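Local coordinates for vivid PAS protein VVD (Neurospora crassa, PDB 3D72) that senses blue light through a flavin-binding LOV domain of the PAS family and probably passes the signal on by forming a rapidly exchanging dimer, at residues F75-D80 with V112-F117. The protein carries 1 engineered substitution. Sequence-based numbering, arbitrary orientation.
With FAD (flavin-adenine dinucleotide), chain C.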
ATOM      1  N   PHE A  75      20.827  16.792   7.812  1.00  9.99           N
ATOM      2  CA  PHE A  75      22.200  16.407   8.153  1.00 10.74           C
ATOM      3  C   PHE A  75      22.922  15.743   6.983  1.00 10.89           C
ATOM      4  O   PHE A  75      24.143  15.721   6.943  1.00 11.82           O
ATOM      5  CB  PHE A  75      22.232  15.481   9.381  1.00 12.11           C
ATOM      6  CG  PHE A  75      21.697  14.099   9.129  1.00 10.76           C
ATOM      7  CD1 PHE A  75      22.510  13.106   8.582  1.00 12.10           C
ATOM      8  CD2 PHE A  75      20.379  13.779   9.456  1.00 10.82           C
ATOM      9  CE1 PHE A  75      22.020  11.824   8.357  1.00 11.55           C
ATOM     10  CE2 PHE A  75      19.884  12.495   9.232  1.00 12.58           C
ATOM     11  CZ  PHE A  75      20.701  11.517   8.687  1.00 12.79           C
ATOM     12  N   LEU A  76      22.165  15.205   6.030  1.00 10.45           N
ATOM     13  CA  LEU A  76      22.767  14.554   4.872  1.00 11.04           C
ATOM     14  C   LEU A  76      23.420  15.572   3.941  1.00 11.58           C
ATOM     15  O   LEU A  76      24.171  15.201   3.041  1.00 11.92           O
ATOM     16  CB  LEU A  76      21.708  13.761   4.084  1.00 11.57           C
ATOM     17  CG  LEU A  76      21.136  12.500   4.744  1.00 10.34           C
ATOM     18  CD1 LEU A  76      20.041  11.908   3.863  1.00 11.21           C
ATOM     19  CD2 LEU A  76      22.242  11.481   4.953  1.00 11.82           C
ATOM     20  N   GLN A  77      23.135  16.852   4.154  1.00 11.26           N
ATOM     21  CA  GLN A  77      23.686  17.889   3.293  1.00 12.07           C
ATOM     22  C   GLN A  77      25.139  18.240   3.563  1.00 13.59           C
ATOM     23  O   GLN A  77      25.716  19.069   2.863  1.00 13.54           O
ATOM     24  CB  GLN A  77      22.802  19.132   3.366  1.00 11.13           C
ATOM     25  CG  GLN A  77      21.476  18.937   2.631  1.00 10.60           C
ATOM     26  CD  GLN A  77      20.363  19.787   3.185  1.00 11.84           C
ATOM     27  OE1 GLN A  77      20.602  20.861   3.752  1.00 11.68           O
ATOM     28  NE2 GLN A  77      19.121  19.323   3.011  1.00  9.89           N
ATOM     29  N   SER A  78      25.728  17.592   4.560  1.00 14.38           N
ATOM     30  CA  SER A  78      27.128  17.833   4.902  1.00 15.72           C
ATOM     31  C   SER A  78      27.874  16.513   5.069  1.00 15.53           C
ATOM     32  O   SER A  78      27.344  15.550   5.618  1.00 13.49           O
ATOM     33  CB  SER A  78      27.229  18.639   6.197  1.00 17.07           C
ATOM     34  OG  SER A  78      28.580  18.955   6.488  1.00 20.69           O
ATOM     35  N   PRO A  79      29.130  16.451   4.599  1.00 16.35           N
ATOM     36  CA  PRO A  79      29.894  15.210   4.731  1.00 18.63           C
ATOM     37  C   PRO A  79      30.228  14.861   6.176  1.00 20.28           C
ATOM     38  O   PRO A  79      30.643  13.743   6.473  1.00 21.44           O
ATOM     39  CB  PRO A  79      31.139  15.476   3.883  1.00 17.72           C
ATOM     40  CG  PRO A  79      31.300  16.957   3.968  1.00 17.79           C
ATOM     41  CD  PRO A  79      29.885  17.464   3.841  1.00 17.01           C
ATOM     42  N   ASP A  80      30.045  15.823   7.075  1.00 22.21           N
ATOM     43  CA  ASP A  80      30.314  15.583   8.481  1.00 24.08           C
ATOM     44  C   ASP A  80      28.991  15.478   9.234  1.00 25.06           C
ATOM     45  O   ASP A  80      28.958  15.368  10.463  1.00 25.03           O
ATOM     46  CB  ASP A  80      31.207  16.697   9.054  1.00 26.31           C
ATOM     47  CG  ASP A  80      30.641  18.086   8.831  1.00 27.14           C
ATOM     48  OD1 ASP A  80      31.435  19.054   8.816  1.00 28.43           O
ATOM     49  OD2 ASP A  80      29.410  18.218   8.683  1.00 28.43           O
ATOM     50  N   VAL A 112      13.024  16.930  -5.970  1.00 12.96           N
ATOM     51  CA  VAL A 112      14.247  17.664  -6.271  1.00 13.58           C
ATOM     52  C   VAL A 112      15.468  16.764  -6.299  1.00 13.28           C
ATOM     53  O   VAL A 112      15.412  15.610  -5.893  1.00 11.92           O
ATOM     54  CB  VAL A 112      14.523  18.771  -5.213  1.00 14.50           C
ATOM     55  CG1 VAL A 112      13.323  19.692  -5.085  1.00 17.00           C
ATOM     56  CG2 VAL A 112      14.866  18.136  -3.868  1.00 15.41           C
ATOM     57  N   GLU A 113      16.563  17.292  -6.838  1.00 13.81           N
ATOM     58  CA  GLU A 113      17.826  16.582  -6.835  1.00 14.60           C
ATOM     59  C   GLU A 113      18.660  17.412  -5.869  1.00 14.20           C
ATOM     60  O   GLU A 113      18.776  18.627  -6.030  1.00 15.13           O
ATOM     61  CB  GLU A 113      18.489  16.571  -8.212  1.00 16.67           C
ATOM     62  CG  GLU A 113      17.877  15.596  -9.192  1.00 19.64           C
ATOM     63  CD  GLU A 113      18.877  15.167 -10.239  1.00 22.54           C
ATOM     64  OE1 GLU A 113      19.640  16.039 -10.699  1.00 23.28           O
ATOM     65  OE2 GLU A 113      18.902  13.971 -10.599  1.00 25.46           O
ATOM     66  N   VAL A 114      19.215  16.768  -4.853  1.00 13.94           N
ATOM     67  CA  VAL A 114      20.008  17.489  -3.873  1.00 13.85           C
ATOM     68  C   VAL A 114      21.300  16.755  -3.571  1.00 13.09           C
ATOM     69  O   VAL A 114      21.329  15.531  -3.477  1.00 13.26           O
ATOM     70  CB  VAL A 114      19.208  17.696  -2.550  1.00 14.38           C
ATOM     71  CG1 VAL A 114      18.846  16.360  -1.932  1.00 14.40           C
ATOM     72  CG2 VAL A 114      20.029  18.527  -1.566  1.00 15.37           C
ATOM     73  N   VAL A 115      22.383  17.510  -3.443  1.00 12.47           N
ATOM     74  CA  VAL A 115      23.660  16.902  -3.127  1.00 13.48           C
ATOM     75  C   VAL A 115      23.628  16.462  -1.670  1.00 13.13           C
ATOM     76  O   VAL A 115      23.296  17.250  -0.789  1.00 13.09           O
ATOM     77  CB  VAL A 115      24.824  17.893  -3.341  1.00 13.52           C
ATOM     78  CG1 VAL A 115      26.120  17.288  -2.824  1.00 14.71           C
ATOM     79  CG2 VAL A 115      24.955  18.215  -4.822  1.00 14.65           C
ATOM     80  N   ASN A 116      23.952  15.193  -1.438  1.00 12.69           N
ATOM     81  CA  ASN A 116      23.982  14.612  -0.099  1.00 12.45           C
ATOM     82  C   ASN A 116      25.287  13.852   0.101  1.00 12.71           C
ATOM     83  O   ASN A 116      26.050  13.616  -0.844  1.00 12.68           O
ATOM     84  CB  ASN A 116      22.805  13.642   0.113  1.00 11.40           C
ATOM     85  CG  ASN A 116      21.501  14.346   0.521  1.00 12.60           C
ATOM     86  OD1 ASN A 116      20.498  13.682   0.792  1.00 11.96           O
ATOM     87  ND2 ASN A 116      21.513  15.674   0.572  1.00 11.57           N
ATOM     88  N   PHE A 117      25.548  13.461   1.340  1.00 12.66           N
ATOM     89  CA  PHE A 117      26.770  12.738   1.659  1.00 13.46           C
ATOM     90  C   PHE A 117      26.484  11.547   2.566  1.00 14.51           C
ATOM     91  O   PHE A 117      25.718  11.661   3.521  1.00 13.30           O
ATOM     92  CB  PHE A 117      27.764  13.679   2.352  1.00 13.36           C
ATOM     93  CG  PHE A 117      28.144  14.868   1.528  1.00 12.41           C
ATOM     94  CD1 PHE A 117      29.242  14.819   0.675  1.00 13.19           C
ATOM     95  CD2 PHE A 117      27.384  16.027   1.581  1.00 11.53           C
ATOM     96  CE1 PHE A 117      29.568  15.908  -0.129  1.00 12.62           C
ATOM     97  CE2 PHE A 117      27.691  17.126   0.785  1.00 11.49           C
ATOM     98  CZ  PHE A 117      28.799  17.065  -0.076  1.00 12.48           C
TER
HETATM   99  PA  FAD C 201      16.693  26.196   6.010  1.00 23.41           P
HETATM  100  O1A FAD C 201      17.623  25.637   7.029  1.00 23.22           O
HETATM  101  O2A FAD C 201      15.827  27.327   6.418  1.00 24.57           O
HETATM  102  O5B FAD C 201      17.550  26.593   4.734  1.00 25.58           O
HETATM  103  C5B FAD C 201      16.988  27.195   3.550  1.00 30.77           C
HETATM  104  C4B FAD C 201      18.150  27.667   2.681  1.00 34.35           C
HETATM  105  O4B FAD C 201      17.576  28.325   1.538  1.00 35.98           O
HETATM  106  C3B FAD C 201      19.116  28.664   3.355  1.00 35.60           C
HETATM  107  O3B FAD C 201      20.468  28.286   3.311  1.00 36.52           O
HETATM  108  C2B FAD C 201      18.855  30.002   2.673  1.00 36.61           C
HETATM  109  O2B FAD C 201      19.958  30.838   2.436  1.00 36.34           O
HETATM  110  C1B FAD C 201      18.078  29.661   1.398  1.00 37.48           C
HETATM  111  N9A FAD C 201      16.920  30.502   1.161  1.00 39.82           N
HETATM  112  C8A FAD C 201      15.823  30.667   1.960  1.00 40.70           C
HETATM  113  N7A FAD C 201      14.932  31.509   1.490  1.00 41.33           N
HETATM  114  C5A FAD C 201      15.497  31.951   0.306  1.00 41.49           C
HETATM  115  C6A FAD C 201      15.028  32.879  -0.691  1.00 42.38           C
HETATM  116  N6A FAD C 201      13.862  33.519  -0.564  1.00 42.83           N
HETATM  117  N1A FAD C 201      15.820  33.111  -1.777  1.00 42.92           N
HETATM  118  C2A FAD C 201      17.004  32.446  -1.873  1.00 42.81           C
HETATM  119  N3A FAD C 201      17.540  31.551  -1.011  1.00 42.45           N
HETATM  120  C4A FAD C 201      16.697  31.357   0.094  1.00 41.33           C
HETATM  121  N1  FAD C 201      17.007  16.663   2.743  1.00  8.83           N
HETATM  122  C2  FAD C 201      18.106  16.051   2.231  1.00  8.51           C
HETATM  123  O2  FAD C 201      19.148  16.673   1.956  1.00 10.03           O
HETATM  124  N3  FAD C 201      18.072  14.670   1.980  1.00 10.52           N
HETATM  125  C4  FAD C 201      16.984  13.835   2.241  1.00  7.73           C
HETATM  126  O4  FAD C 201      17.055  12.614   1.969  1.00  9.07           O
HETATM  127  C4X FAD C 201      15.843  14.481   2.760  1.00  8.10           C
HETATM  128  N5  FAD C 201      14.707  13.707   3.063  1.00  7.42           N
HETATM  129  C5X FAD C 201      13.603  14.361   3.581  1.00  8.45           C
HETATM  130  C6  FAD C 201      12.438  13.593   3.894  1.00  6.95           C
HETATM  131  C7  FAD C 201      11.319  14.171   4.444  1.00  8.46           C
HETATM  132  C7M FAD C 201      10.115  13.260   4.721  1.00  8.59           C
HETATM  133  C8  FAD C 201      11.308  15.551   4.766  1.00  8.01           C
HETATM  134  C8M FAD C 201      10.116  16.243   5.397  1.00  8.58           C
HETATM  135  C9  FAD C 201      12.469  16.346   4.452  1.00  7.76           C
HETATM  136  C9A FAD C 201      13.618  15.779   3.875  1.00  7.81           C
HETATM  137  N10 FAD C 201      14.806  16.547   3.536  1.00  7.68           N
HETATM  138  C10 FAD C 201      15.907  15.889   3.034  1.00  8.09           C
HETATM  139  C1' FAD C 201      14.887  18.022   3.726  1.00  8.15           C
HETATM  140  C2' FAD C 201      15.293  18.617   5.052  1.00  9.72           C
HETATM  141  O2' FAD C 201      14.737  17.818   6.103  1.00  9.41           O
HETATM  142  C3' FAD C 201      14.812  20.087   5.064  1.00  9.13           C
HETATM  143  O3' FAD C 201      13.392  20.102   4.930  1.00 10.38           O
HETATM  144  C4' FAD C 201      15.431  20.935   3.903  1.00 10.48           C
HETATM  145  O4' FAD C 201      16.830  21.036   4.094  1.00 10.12           O
HETATM  146  C5' FAD C 201      14.822  22.343   3.797  1.00 12.63           C
HETATM  147  O5' FAD C 201      14.439  22.853   5.084  1.00 14.91           O
HETATM  148  P   FAD C 201      15.468  23.539   6.080  1.00 16.53           P
HETATM  149  O1P FAD C 201      14.804  23.563   7.386  1.00 16.28           O
HETATM  150  O2P FAD C 201      16.782  22.853   6.028  1.00 14.47           O
HETATM  151  O3P FAD C 201      15.676  25.050   5.582  1.00 20.21           O
HETATM  152  O   HOH W   1      25.868  13.107   5.839  1.00 13.30           O
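L76 meets strand 110-117 through both backbone and side chain. Its carbonyl oxygen accepts a hydrogen bond from the backbone N of F117 (L76 O to F117 N, 2.8 Å) and also takes a CA-H...O contact from N116. The side chain crosses that of N116, with L76 CB 3.5 Å from N116 OD1, while L76 CD1 packs equally close to N116 OD1 and to FAD O4. Q77 has CG anti to its carbonyl carbon (chi1 -73°), and its extended chain carries NE2 to the cofactor. There Q77 NE2 donates to FAD O2 at 2.9 Å. A second, almost straight bond (176°) runs from Q77 NE2 to the ribityl O4'. Its OE1 is held by R89. N116 approaches the same pyrimidine end, at O2 and N3, from the strand, its amide plane turned 29° from that of Q77. N116 OD1 accepts from FAD N3 at 2.9 Å and from N126 ND2, whereas N116 ND2 donates to FAD O2 and to V115 O, which fixes the amide flip. A leucine in place of N116 would probably leave flavin N3 without its acceptor, and O2 and V115 O without the ND2 donor. Beyond the flavin, S78 O is joined to F117 O by a water. P79 then lies alongside F117, its CD over the ring centre in a CH-pi contact (3.7 Å to the centroid), with Q77 O at the ring edge. Two amides from separate parts of the LOV fold thus converge on O2, an arrangement that would probably draw electron density towards the flavin's pyrimidine end.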